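Local coordinates for uncharacterized protein (Magnetospirillum magneticum, PDB 3BHW) that probably takes part in a type 1 BREX defence system that lets double-stranded DNA phages adsorb but prevents replication of their DNA, at residues 93-98 with 191-196. Residues are numbered along the deposited sequence; the frame is centred on the assembly and turned at random.
Sequences AAIKHS and QYVIRC
In the all-helical fold of BrxA, the last turn of helix 83-97 packs against the short C-terminal helix 191-197, a helix-helix contact in which a single methyl, Ile95 CG2, is met by side chains of three residues of the facing helix. The two segment axes cross at 118° and approach to 9.2 Å.

The apolar part centres on Ile95. Its CG2, anti to the backbone N, faces helix 191-197 and meets Tyr192, Val193 and Cys196; Tyr192 and Cys196 lie one turn apart, with Val193 beside Tyr192. The closest touch that Ile95 makes is CG2 on Cys196 CB, 3.7 Å; looser ones reach Val193 CG2 and Tyr192 CE2. Beyond the two segments, Leu101 and Leu105 of helix 99-112 also pack on Ile95, so its side chain sits among three helices. Next to it, Val193 CG2 lies 3.5 Å from Lys96 CB, the side chains crossing at about a right angle.

Polar groups work at the margin, and no hydrogen bond links the segments directly. The Lys96 chain, extended beyond CG, carries NZ away from the apolar contact to a salt bridge with Glu190 and a hydrogen bond to Thr69 O. Tyr192, its CG anti to the backbone N (chi1 177°), turns its ring edge to helix 83-97, with Ile95 O near the ring plane and 4.1 Å from CE2, while its hydroxyl hydrogen-bonds Asp103. Against one face of this ring, from one turn further along the same helix, rests Cys196 SG, anti to its own carbonyl carbon (chi1 -62°), 3.7 Å above the plane and displaced toward the rim.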
loop_
_atom_site.group_PDB
_atom_site.type_symbol
_atom_site.label_atom_id
_atom_site.label_comp_id
_atom_site.label_asym_id
_atom_site.label_seq_id
_atom_site.Cartn_x
_atom_site.Cartn_y
_atom_site.Cartn_z
ATOM N N ALA A 93 -2.347 -4.806 -1.661
ATOM C CA ALA A 93 -3.591 -4.256 -1.167
ATOM C C ALA A 93 -3.523 -2.745 -1.144
ATOM O O ALA A 93 -4.507 -2.062 -1.496
ATOM C CB ALA A 93 -3.919 -4.840 0.204
ATOM N N ALA A 94 -2.365 -2.194 -0.779
ATOM C CA ALA A 94 -2.252 -0.708 -0.718
ATOM C C ALA A 94 -2.338 -0.127 -2.120
ATOM O O ALA A 94 -2.985 0.925 -2.338
ATOM C CB ALA A 94 -1.021 -0.291 -0.037
ATOM N N ILE A 95 -1.736 -0.784 -3.067
ATOM C CA ILE A 95 -1.854 -0.372 -4.475
ATOM C C ILE A 95 -3.285 -0.428 -4.989
ATOM O O ILE A 95 -3.817 0.569 -5.543
ATOM C CB ILE A 95 -0.913 -1.154 -5.379
ATOM C CG1 ILE A 95 0.524 -0.776 -4.996
ATOM C CG2 ILE A 95 -1.191 -0.828 -6.877
ATOM C CD1 ILE A 95 1.553 -1.790 -5.456
ATOM N N LYS A 96 -3.938 -1.575 -4.820
ATOM C CA LYS A 96 -5.337 -1.690 -5.219
ATOM C C LYS A 96 -6.251 -0.576 -4.648
ATOM O O LYS A 96 -7.130 -0.086 -5.337
ATOM C CB LYS A 96 -5.888 -3.071 -4.876
ATOM C CG LYS A 96 -7.208 -3.306 -5.603
ATOM C CD LYS A 96 -7.551 -4.750 -5.663
ATOM C CE LYS A 96 -8.984 -4.931 -6.167
ATOM N NZ LYS A 96 -9.507 -6.323 -5.990
ATOM N N HIS A 97 -6.024 -0.213 -3.384
ATOM C CA HIS A 97 -6.833 0.771 -2.667
ATOM C C HIS A 97 -6.509 2.200 -3.118
ATOM O O HIS A 97 -7.335 3.123 -2.996
ATOM C CB HIS A 97 -6.559 0.586 -1.157
ATOM C CG HIS A 97 -7.213 1.605 -0.291
ATOM N ND1 HIS A 97 -6.558 2.755 0.096
ATOM C CD2 HIS A 97 -8.420 1.629 0.318
ATOM C CE1 HIS A 97 -7.361 3.471 0.863
ATOM N NE2 HIS A 97 -8.498 2.816 1.006
ATOM N N SER A 98 -5.299 2.411 -3.615
ATOM C CA SER A 98 -4.826 3.773 -3.945
ATOM C C SER A 98 -4.274 4.007 -5.369
ATOM O O SER A 98 -3.140 3.704 -5.651
ATOM C CB SER A 98 -3.825 4.267 -2.921
ATOM O OG SER A 98 -3.226 5.506 -3.310
ATOM N N GLN A 191 -5.148 -6.996 -12.854
ATOM C CA GLN A 191 -4.361 -6.346 -13.888
ATOM C C GLN A 191 -3.634 -5.112 -13.387
ATOM O O GLN A 191 -2.422 -4.928 -13.632
ATOM C CB GLN A 191 -5.181 -5.954 -15.143
ATOM C CG GLN A 191 -6.320 -6.955 -15.547
ATOM C CD GLN A 191 -5.917 -8.399 -15.746
ATOM O OE1 GLN A 191 -4.776 -8.714 -16.156
ATOM N NE2 GLN A 191 -6.876 -9.313 -15.533
ATOM N N TYR A 192 -4.371 -4.265 -12.689
ATOM C CA TYR A 192 -3.802 -2.968 -12.343
ATOM C C TYR A 192 -2.738 -3.144 -11.307
ATOM O O TYR A 192 -1.651 -2.564 -11.447
ATOM C CB TYR A 192 -4.882 -2.007 -11.848
ATOM C CG TYR A 192 -4.380 -0.636 -11.388
ATOM C CD1 TYR A 192 -4.071 0.333 -12.338
ATOM C CD2 TYR A 192 -4.269 -0.312 -10.013
ATOM C CE1 TYR A 192 -3.623 1.634 -11.939
ATOM C CE2 TYR A 192 -3.789 0.952 -9.606
ATOM C CZ TYR A 192 -3.474 1.911 -10.580
ATOM O OH TYR A 192 -3.026 3.167 -10.155
ATOM N N VAL A 193 -3.031 -3.914 -10.247
ATOM C CA VAL A 193 -1.974 -4.165 -9.218
ATOM C C VAL A 193 -0.720 -4.824 -9.840
ATOM O O VAL A 193 0.415 -4.394 -9.590
ATOM C CB VAL A 193 -2.547 -4.909 -8.044
ATOM C CG1 VAL A 193 -1.463 -5.192 -7.025
ATOM C CG2 VAL A 193 -3.769 -4.113 -7.479
ATOM N N ILE A 194 -0.960 -5.778 -10.724
ATOM C CA ILE A 194 0.131 -6.472 -11.386
ATOM C C ILE A 194 1.080 -5.505 -12.066
ATOM O O ILE A 194 2.294 -5.610 -11.900
ATOM C CB ILE A 194 -0.365 -7.561 -12.323
ATOM C CG1 ILE A 194 -1.010 -8.702 -11.492
ATOM C CG2 ILE A 194 0.769 -8.062 -13.269
ATOM C CD1 ILE A 194 -1.812 -9.759 -12.259
ATOM N N ARG A 195 0.511 -4.603 -12.859
ATOM C CA ARG A 195 1.275 -3.616 -13.621
ATOM C C ARG A 195 2.098 -2.683 -12.735
ATOM O O ARG A 195 3.214 -2.277 -13.103
ATOM C CB ARG A 195 0.302 -2.791 -14.483
ATOM C CG ARG A 195 0.929 -2.045 -15.577
ATOM C CD ARG A 195 0.001 -0.824 -15.980
ATOM N NE ARG A 195 0.567 -0.067 -17.086
ATOM C CZ ARG A 195 0.640 -0.539 -18.322
ATOM N NH1 ARG A 195 0.172 -1.759 -18.576
ATOM N NH2 ARG A 195 1.154 0.207 -19.304
ATOM N N CYS A 196 1.535 -2.323 -11.575
ATOM C CA CYS A 196 2.149 -1.335 -10.666
ATOM C C CYS A 196 3.125 -1.929 -9.667
ATOM O O CYS A 196 4.063 -1.265 -9.266
ATOM C CB CYS A 196 1.053 -0.614 -9.866
ATOM S SG CYS A 196 -0.135 0.364 -10.885
#